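PDB 6XJ6: Pgp2 from Campylobacter jejuni subsp. jejuni, which helps set the helical shape of the cell, binding peptidoglycan through its NTF2-like domain and probably trimming it as an LD-carboxypeptidase of the YkuD family. Local coordinates for residues L39-Y44 / A148-D153; A178-W183 / I252-D257. All blocks are in the same frame, centred on the assembly; numbering follows the deposited sequence. Where two conformers were deposited one is given.

Interaction 1 of 2, residues L39-Y44 / A148-D153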
ATOM      1  N   LEU A  39     -18.143  -2.102   0.140  1.00 17.86           N
ATOM      2  CA  LEU A  39     -17.126  -1.095  -0.117  1.00 17.08           C
ATOM      3  C   LEU A  39     -17.491   0.156   0.667  1.00 17.33           C
ATOM      4  O   LEU A  39     -18.645   0.603   0.635  1.00 19.04           O
ATOM      5  CB  LEU A  39     -17.027  -0.777  -1.615  1.00 16.94           C
ATOM      6  CG  LEU A  39     -15.980   0.267  -2.031  1.00 17.31           C
ATOM      7  CD1 LEU A  39     -15.479  -0.020  -3.449  1.00 18.57           C
ATOM      8  CD2 LEU A  39     -16.536   1.692  -1.962  1.00 17.48           C
ATOM      9  N   ARG A  40     -16.515   0.701   1.388  1.00 17.16           N
ATOM     10  CA  ARG A  40     -16.686   1.934   2.140  1.00 17.26           C
ATOM     11  C   ARG A  40     -15.542   2.871   1.790  1.00 18.66           C
ATOM     12  O   ARG A  40     -14.443   2.426   1.461  1.00 19.03           O
ATOM     13  CB  ARG A  40     -16.697   1.664   3.652  1.00 18.41           C
ATOM     14  CG  ARG A  40     -17.946   0.941   4.124  1.00 20.85           C
ATOM     15  CD  ARG A  40     -17.806   0.322   5.504  1.00 22.95           C
ATOM     16  NE  ARG A  40     -19.102  -0.178   5.953  1.00 27.23           N
ATOM     17  CZ  ARG A  40     -19.283  -1.117   6.879  1.00 31.96           C
ATOM     18  NH1 ARG A  40     -18.248  -1.689   7.481  1.00 36.75           N
ATOM     19  NH2 ARG A  40     -20.515  -1.490   7.199  1.00 33.44           N
ATOM     20  N   VAL A  41     -15.815   4.171   1.819  1.00 17.56           N
ATOM     21  CA  VAL A  41     -14.774   5.181   1.691  1.00 16.83           C
ATOM     22  C   VAL A  41     -14.677   5.921   3.011  1.00 17.74           C
ATOM     23  O   VAL A  41     -15.677   6.450   3.517  1.00 18.14           O
ATOM     24  CB  VAL A  41     -15.021   6.158   0.531  1.00 17.10           C
ATOM     25  CG1 VAL A  41     -13.834   7.104   0.406  1.00 19.69           C
ATOM     26  CG2 VAL A  41     -15.227   5.407  -0.774  1.00 19.20           C
ATOM     27  N   TYR A  42     -13.474   5.959   3.561  1.00 17.33           N
ATOM     28  CA  TYR A  42     -13.206   6.649   4.808  1.00 18.39           C
ATOM     29  C   TYR A  42     -12.255   7.803   4.553  1.00 18.62           C
ATOM     30  O   TYR A  42     -11.273   7.658   3.828  1.00 20.12           O
ATOM     31  CB  TYR A  42     -12.534   5.720   5.804  1.00 18.52           C
ATOM     32  CG  TYR A  42     -13.419   4.622   6.314  1.00 20.31           C
ATOM     33  CD1 TYR A  42     -14.271   4.835   7.391  1.00 21.77           C
ATOM     34  CD2 TYR A  42     -13.394   3.362   5.734  1.00 23.97           C
ATOM     35  CE1 TYR A  42     -15.076   3.823   7.863  1.00 25.35           C
ATOM     36  CE2 TYR A  42     -14.194   2.349   6.204  1.00 26.07           C
ATOM     37  CZ  TYR A  42     -15.031   2.583   7.267  1.00 28.06           C
ATOM     38  OH  TYR A  42     -15.835   1.568   7.739  1.00 33.52           O
ATOM     39  N   SER A  43     -12.564   8.957   5.137  0.58 18.11           N
ATOM     40  CA  SER A  43     -11.630  10.068   5.173  0.58 20.81           C
ATOM     41  C   SER A  43     -10.826   9.993   6.463  0.58 21.08           C
ATOM     42  O   SER A  43     -11.358   9.652   7.522  0.58 24.01           O
ATOM     43  CB  SER A  43     -12.377  11.401   5.109  0.58 25.66           C
ATOM     44  OG  SER A  43     -13.238  11.554   6.219  0.58 29.12           O
ATOM     45  N   TYR A  44      -9.537  10.299   6.360  1.00 18.60           N
ATOM     46  CA  TYR A  44      -8.641  10.366   7.504  1.00 18.77           C
ATOM     47  C   TYR A  44      -8.155  11.798   7.605  1.00 20.71           C
ATOM     48  O   TYR A  44      -7.592  12.328   6.643  1.00 20.83           O
ATOM     49  CB  TYR A  44      -7.448   9.436   7.285  1.00 20.15           C
ATOM     50  CG  TYR A  44      -6.363   9.501   8.343  1.00 19.16           C
ATOM     51  CD1 TYR A  44      -5.399  10.498   8.320  1.00 19.43           C
ATOM     52  CD2 TYR A  44      -6.286   8.543   9.345  1.00 19.46           C
ATOM     53  CE1 TYR A  44      -4.399  10.546   9.276  1.00 19.03           C
ATOM     54  CE2 TYR A  44      -5.290   8.580  10.297  1.00 19.33           C
ATOM     55  CZ  TYR A  44      -4.349   9.580  10.257  1.00 18.64           C
ATOM     56  OH  TYR A  44      -3.357   9.611  11.208  1.00 21.43           O
ATOM     57  N   ALA A 148     -17.718   9.360  -6.755  1.00 20.62           N
ATOM     58  CA  ALA A 148     -16.809  10.277  -7.435  1.00 21.40           C
ATOM     59  C   ALA A 148     -16.625  11.564  -6.644  1.00 20.58           C
ATOM     60  O   ALA A 148     -15.507  12.084  -6.548  1.00 22.07           O
ATOM     61  CB  ALA A 148     -17.332  10.584  -8.836  1.00 22.88           C
ATOM     62  N   GLN A 149     -17.711  12.091  -6.069  1.00 23.02           N
ATOM     63  CA  GLN A 149     -17.621  13.315  -5.285  1.00 24.31           C
ATOM     64  C   GLN A 149     -16.751  13.115  -4.050  1.00 26.06           C
ATOM     65  O   GLN A 149     -15.993  14.011  -3.664  1.00 26.19           O
ATOM     66  CB  GLN A 149     -19.024  13.768  -4.885  1.00 27.89           C
ATOM     67  CG  GLN A 149     -19.886  14.200  -6.058  1.00 35.85           C
ATOM     68  CD  GLN A 149     -21.322  14.476  -5.656  1.00 51.06           C
ATOM     69  OE1 GLN A 149     -21.722  14.223  -4.519  1.00 56.70           O
ATOM     70  NE2 GLN A 149     -22.107  15.002  -6.590  1.00 66.18           N
ATOM     71  N   VAL A 150     -16.835  11.939  -3.422  1.00 22.12           N
ATOM     72  CA  VAL A 150     -16.094  11.707  -2.185  1.00 23.86           C
ATOM     73  C   VAL A 150     -14.599  11.577  -2.449  1.00 22.13           C
ATOM     74  O   VAL A 150     -13.783  11.958  -1.604  1.00 30.00           O
ATOM     75  CB  VAL A 150     -16.660  10.485  -1.433  1.00 25.48           C
ATOM     76  CG1 VAL A 150     -15.726  10.042  -0.311  1.00 51.02           C
ATOM     77  CG2 VAL A 150     -18.042  10.797  -0.877  1.00 26.60           C
ATOM     78  N   VAL A 151     -14.204  11.020  -3.598  1.00 19.89           N
ATOM     79  CA  VAL A 151     -12.788  10.806  -3.887  1.00 19.20           C
ATOM     80  C   VAL A 151     -12.163  11.939  -4.690  1.00 20.74           C
ATOM     81  O   VAL A 151     -10.928  11.980  -4.818  1.00 21.57           O
ATOM     82  CB  VAL A 151     -12.531   9.456  -4.596  1.00 17.07           C
ATOM     83  CG1 VAL A 151     -13.033   8.293  -3.741  1.00 20.27           C
ATOM     84  CG2 VAL A 151     -13.161   9.436  -5.995  1.00 18.15           C
ATOM     85  N   GLN A 152     -12.964  12.844  -5.246  1.00 21.24           N
ATOM     86  CA  GLN A 152     -12.438  13.879  -6.126  1.00 21.96           C
ATOM     87  C   GLN A 152     -11.385  14.721  -5.412  1.00 30.98           C
ATOM     88  O   GLN A 152     -11.579  15.147  -4.271  1.00 26.22           O
ATOM     89  CB  GLN A 152     -13.580  14.771  -6.619  1.00 27.05           C
ATOM     90  CG  GLN A 152     -13.142  15.877  -7.557  1.00 36.95           C
ATOM     91  CD  GLN A 152     -14.315  16.579  -8.216  1.00 48.99           C
ATOM     92  OE1 GLN A 152     -15.333  15.959  -8.530  1.00 50.32           O
ATOM     93  NE2 GLN A 152     -14.179  17.881  -8.424  1.00 53.54           N
ATOM     94  N   ASP A 153     -10.257  14.937  -6.088  1.00 24.92           N
ATOM     95  CA  ASP A 153      -9.222  15.881  -5.660  1.00 27.05           C
ATOM     96  C   ASP A 153      -8.559  15.487  -4.346  1.00 27.64           C
ATOM     97  O   ASP A 153      -8.014  16.343  -3.642  1.00 33.80           O
ATOM     98  CB  ASP A 153      -9.762  17.313  -5.571  1.00 30.73           C
ATOM     99  CG  ASP A 153     -10.173  17.866  -6.922  1.00 38.02           C
ATOM    100  OD1 ASP A 153      -9.574  17.459  -7.939  1.00 44.68           O
ATOM    101  OD2 ASP A 153     -11.090  18.711  -6.966  1.00 53.23           O
TER

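Interaction 2 of 2, residues A178-W183 / I252-D257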
ATOM      1  N   ALA A 178      10.005   3.305  14.380  1.00 18.29           N
ATOM      2  CA  ALA A 178      11.316   3.254  15.013  1.00 16.96           C
ATOM      3  C   ALA A 178      12.291   2.433  14.179  1.00 17.71           C
ATOM      4  O   ALA A 178      13.456   2.817  14.019  1.00 19.78           O
ATOM      5  CB  ALA A 178      11.187   2.688  16.422  1.00 20.20           C
ATOM      6  N   ASP A 179      11.831   1.303  13.628  1.00 19.11           N
ATOM      7  CA  ASP A 179      12.686   0.504  12.754  1.00 19.09           C
ATOM      8  C   ASP A 179      13.060   1.274  11.495  1.00 18.81           C
ATOM      9  O   ASP A 179      14.211   1.222  11.041  1.00 19.99           O
ATOM     10  CB  ASP A 179      11.975  -0.791  12.365  1.00 20.51           C
ATOM     11  CG  ASP A 179      11.903  -1.794  13.497  1.00 22.28           C
ATOM     12  OD1 ASP A 179      12.656  -1.656  14.484  1.00 25.92           O
ATOM     13  OD2 ASP A 179      11.091  -2.743  13.379  1.00 22.47           O
ATOM     14  N   LEU A 180      12.093   1.983  10.907  1.00 17.95           N
ATOM     15  CA  LEU A 180      12.362   2.773   9.709  1.00 16.90           C
ATOM     16  C   LEU A 180      13.513   3.747   9.933  1.00 17.89           C
ATOM     17  O   LEU A 180      14.409   3.871   9.091  1.00 20.09           O
ATOM     18  CB  LEU A 180      11.099   3.531   9.309  1.00 18.25           C
ATOM     19  CG  LEU A 180      11.197   4.409   8.059  1.00 19.09           C
ATOM     20  CD1 LEU A 180      11.314   3.551   6.811  1.00 20.46           C
ATOM     21  CD2 LEU A 180      10.000   5.324   7.969  1.00 21.02           C
ATOM     22  N   PHE A 181      13.491   4.476  11.055  1.00 17.74           N
ATOM     23  CA  PHE A 181      14.539   5.462  11.294  1.00 18.50           C
ATOM     24  C   PHE A 181      15.850   4.814  11.723  1.00 19.69           C
ATOM     25  O   PHE A 181      16.921   5.397  11.515  1.00 21.74           O
ATOM     26  CB  PHE A 181      14.043   6.530  12.272  1.00 18.41           C
ATOM     27  CG  PHE A 181      13.162   7.537  11.611  1.00 20.39           C
ATOM     28  CD1 PHE A 181      13.710   8.625  10.956  1.00 22.88           C
ATOM     29  CD2 PHE A 181      11.796   7.356  11.568  1.00 21.41           C
ATOM     30  CE1 PHE A 181      12.909   9.535  10.304  1.00 23.32           C
ATOM     31  CE2 PHE A 181      10.987   8.263  10.911  1.00 22.96           C
ATOM     32  CZ  PHE A 181      11.546   9.355  10.279  1.00 22.27           C
ATOM     33  N   THR A 182      15.790   3.610  12.302  1.00 19.80           N
ATOM     34  CA  THR A 182      17.006   2.863  12.602  1.00 20.75           C
ATOM     35  C   THR A 182      17.653   2.366  11.318  1.00 20.08           C
ATOM     36  O   THR A 182      18.881   2.426  11.162  1.00 21.03           O
ATOM     37  CB  THR A 182      16.666   1.689  13.522  1.00 21.83           C
ATOM     38  OG1 THR A 182      16.061   2.184  14.729  1.00 22.29           O
ATOM     39  CG2 THR A 182      17.920   0.884  13.876  1.00 22.28           C
ATOM     40  N   TRP A 183      16.831   1.883  10.386  1.00 20.22           N
ATOM     41  CA  TRP A 183      17.312   1.498   9.064  1.00 19.38           C
ATOM     42  C   TRP A 183      17.896   2.698   8.325  1.00 19.99           C
ATOM     43  O   TRP A 183      18.963   2.598   7.706  1.00 22.44           O
ATOM     44  CB  TRP A 183      16.130   0.880   8.317  1.00 18.75           C
ATOM     45  CG  TRP A 183      16.246   0.659   6.828  1.00 18.15           C
ATOM     46  CD1 TRP A 183      16.895  -0.358   6.187  1.00 18.04           C
ATOM     47  CD2 TRP A 183      15.621   1.440   5.809  1.00 18.08           C
ATOM     48  NE1 TRP A 183      16.734  -0.238   4.831  1.00 19.62           N
ATOM     49  CE2 TRP A 183      15.951   0.858   4.573  1.00 17.63           C
ATOM     50  CE3 TRP A 183      14.816   2.583   5.824  1.00 18.36           C
ATOM     51  CZ2 TRP A 183      15.503   1.378   3.359  1.00 18.08           C
ATOM     52  CZ3 TRP A 183      14.381   3.104   4.624  1.00 18.19           C
ATOM     53  CH2 TRP A 183      14.725   2.502   3.405  1.00 17.01           C
ATOM     54  N   ILE A 252       4.843   1.192   3.703  1.00 15.25           N
ATOM     55  CA  ILE A 252       5.422   2.432   4.217  1.00 15.18           C
ATOM     56  C   ILE A 252       5.874   3.233   3.012  1.00 14.19           C
ATOM     57  O   ILE A 252       6.764   2.796   2.281  1.00 16.16           O
ATOM     58  CB  ILE A 252       6.617   2.166   5.146  1.00 15.76           C
ATOM     59  CG1 ILE A 252       6.232   1.207   6.276  1.00 16.49           C
ATOM     60  CG2 ILE A 252       7.141   3.498   5.703  1.00 18.98           C
ATOM     61  CD1 ILE A 252       7.386   0.793   7.163  1.00 20.48           C
ATOM     62  N   SER A 253       5.280   4.403   2.807  1.00 16.18           N
ATOM     63  CA  SER A 253       5.681   5.285   1.724  1.00 15.75           C
ATOM     64  C   SER A 253       6.133   6.615   2.301  1.00 16.89           C
ATOM     65  O   SER A 253       5.661   7.051   3.356  1.00 18.05           O
ATOM     66  CB  SER A 253       4.552   5.488   0.702  1.00 20.68           C
ATOM     67  OG  SER A 253       3.413   6.094   1.279  1.00 20.30           O
ATOM     68  N   PHE A 254       7.069   7.252   1.614  1.00 18.19           N
ATOM     69  CA  PHE A 254       7.621   8.508   2.096  1.00 19.65           C
ATOM     70  C   PHE A 254       8.437   9.132   0.981  1.00 21.34           C
ATOM     71  O   PHE A 254       8.799   8.463   0.008  1.00 21.38           O
ATOM     72  CB  PHE A 254       8.488   8.310   3.348  1.00 19.75           C
ATOM     73  CG  PHE A 254       9.575   7.279   3.192  1.00 19.63           C
ATOM     74  CD1 PHE A 254      10.855   7.649   2.836  1.00 21.27           C
ATOM     75  CD2 PHE A 254       9.306   5.935   3.415  1.00 20.50           C
ATOM     76  CE1 PHE A 254      11.852   6.704   2.702  1.00 32.68           C
ATOM     77  CE2 PHE A 254      10.302   4.984   3.274  1.00 20.00           C
ATOM     78  CZ  PHE A 254      11.570   5.369   2.924  1.00 23.40           C
ATOM     79  N   TYR A 255       8.709  10.425   1.132  1.00 23.06           N
ATOM     80  CA  TYR A 255       9.630  11.136   0.259  1.00 25.14           C
ATOM     81  C   TYR A 255      11.020  11.090   0.866  1.00 26.45           C
ATOM     82  O   TYR A 255      11.193  11.260   2.078  1.00 25.97           O
ATOM     83  CB  TYR A 255       9.231  12.605   0.108  1.00 27.08           C
ATOM     84  CG  TYR A 255       8.012  12.872  -0.740  1.00 43.21           C
ATOM     85  CD1 TYR A 255       6.920  13.554  -0.220  1.00 48.36           C
ATOM     86  CD2 TYR A 255       7.959  12.466  -2.066  1.00 46.59           C
ATOM     87  CE1 TYR A 255       5.804  13.814  -0.992  1.00 47.57           C
ATOM     88  CE2 TYR A 255       6.845  12.722  -2.846  1.00 48.14           C
ATOM     89  CZ  TYR A 255       5.773  13.394  -2.305  1.00 46.24           C
ATOM     90  OH  TYR A 255       4.667  13.649  -3.084  1.00 57.29           O
ATOM     91  N   GLU A 256      12.011  10.877   0.013  1.00 27.18           N
ATOM     92  CA  GLU A 256      13.413  10.885   0.393  1.00 28.82           C
ATOM     93  C   GLU A 256      13.998  12.185  -0.133  1.00 31.38           C
ATOM     94  O   GLU A 256      13.979  12.424  -1.342  1.00 32.48           O
ATOM     95  CB  GLU A 256      14.112   9.691  -0.254  1.00 30.47           C
ATOM     96  CG  GLU A 256      15.497   9.414   0.251  1.00 48.56           C
ATOM     97  CD  GLU A 256      15.950   8.016  -0.111  1.00 49.69           C
ATOM     98  OE1 GLU A 256      16.483   7.834  -1.225  1.00 46.31           O
ATOM     99  OE2 GLU A 256      15.744   7.094   0.708  1.00 47.34           O
ATOM    100  N   ASP A 257      14.491  13.031   0.772  1.00 32.82           N
ATOM    101  CA  ASP A 257      14.971  14.361   0.425  1.00 40.40           C
ATOM    102  C   ASP A 257      16.459  14.458   0.717  1.00 39.48           C
ATOM    103  O   ASP A 257      16.938  13.964   1.743  1.00 44.55           O
ATOM    104  CB  ASP A 257      14.224  15.448   1.216  1.00 44.78           C
ATOM    105  CG  ASP A 257      12.744  15.515   0.873  1.00 51.86           C
ATOM    106  OD1 ASP A 257      12.399  15.416  -0.323  1.00 58.16           O
ATOM    107  OD2 ASP A 257      11.924  15.668   1.804  1.00 51.64           O
TER

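Interaction 1 of 2, residues L39-Y44 / A148-D153
Val-41, on strand 38-45, meets Val-150 and Val-151 on the last turn of helix 141-151, and the contact is made by valine side chains, chiefly their methyl groups. The closest approach joins CG1 of Val-41 to CG1 of Val-150, 3.6 Å apart. Both valines hold CG1 opposite the backbone N, with chi1 at -176° in Val-41 and 168° in Val-150, and it is this branch of each that crosses to the other segment. The two side chains run past one another rather than head-on, so the Val-150 methyl also lies 4.0 Å from CB of Val-41 and rests against the flank of that residue. Val-151 adds a looser touch: its CG1 lies 4.4 Å from CG1 of Val-41, so a single methyl of the strand faces two successive residues of the helix. The closest pair of CA atoms across the two segments is that of Val-41 and Val-150, 7.7 Å apart. Gln-152 then leaves the helical conformation, its N giving a weak bond to Ala-148 O at 3.0 Å.

Phe-147, one turn earlier on the helix, also packs on Val-41 and on Leu-39, while Val-150 reaches Asp-52 of the neighbouring strand 48-56. The helix end thus lies against one side of the mixed sheet of the L,D-transpeptidase domain; Tyr-42, whose CB points away from the helix, packs on Leu-20 and Ile-49. With no hydrogen bond or charge pair crossing between the segments, their attachment here rests on van der Waals and hydrophobic contact between branched aliphatic side chains.

Interaction 2 of 2, residues A178-W183 / I252-D257
Helix 178-183 lies across strand 252-257 with the two chain directions 50° apart and the axes 11.6 Å from each other at closest approach. The nearest CA atoms, those of Leu-180 and Ile-252, are 8.9 Å apart, and side chains bridge the separation. Leu-180 does so with both branches: CD1 lies 3.9 Å from CE2 of Phe-254, and CD2 is 4.1 Å from CG2 of Ile-252. One leucine thereby meets two alternate residues of the strand, whose CB atoms both point to the helix. A turn further on, Trp-183 presents the benzo edge of its indole, CZ3 lying 4.0 Å from CZ of Phe-254, which sits near the indole plane. The phenylalanine ring is brought here by a chi1 of 53°, which places CG between the backbone N and the carbonyl carbon, and its outer atoms CE2 and CZ receive the leucine and the tryptophan.

The polar NE1 of the indole is held separately, bonding to the hydroxyl of Tyr-199, while the ring of Tyr-195 meets the indole, the two planes about 15° apart. On the side of the helix remote from the strand, Thr-182 OG1 donates to Ala-178 O at 2.8 Å from above the carbonyl plane, and Thr-182 N reaches the same oxygen from the opposite face. Ile-252 and Trp-183 also share Met-281 of strand 281-283, and Phe-233 packs on Phe-254, extending the apolar core. A long helix laid over a curved antiparallel sheet, with aromatic and aliphatic side chains filling the interface, is as expected for the NTF2-like fold, to which this domain belongs.

Interactions 1 and 2 are both helix-on-sheet contacts, but they belong to different domains: 39-44 with 148-153 lies in the L,D-transpeptidase domain, and 178-183 with 252-257 in the NTF2-like domain. Both segments of interaction 1 come earlier in the chain than either segment of interaction 2. Their centres are 27 Å apart and their nearest atoms about 12 Å, so they do not touch. Interaction 1 shares its domain with the predicted catalytic residues but does not touch them: the side chain of Val-151 is about 12 Å from that of His-119, the predicted proton donor/acceptor; Cys-136 is the predicted nucleophile. Interaction 2 lies away from these residues, within the domain whose pocket binds peptidoglycan.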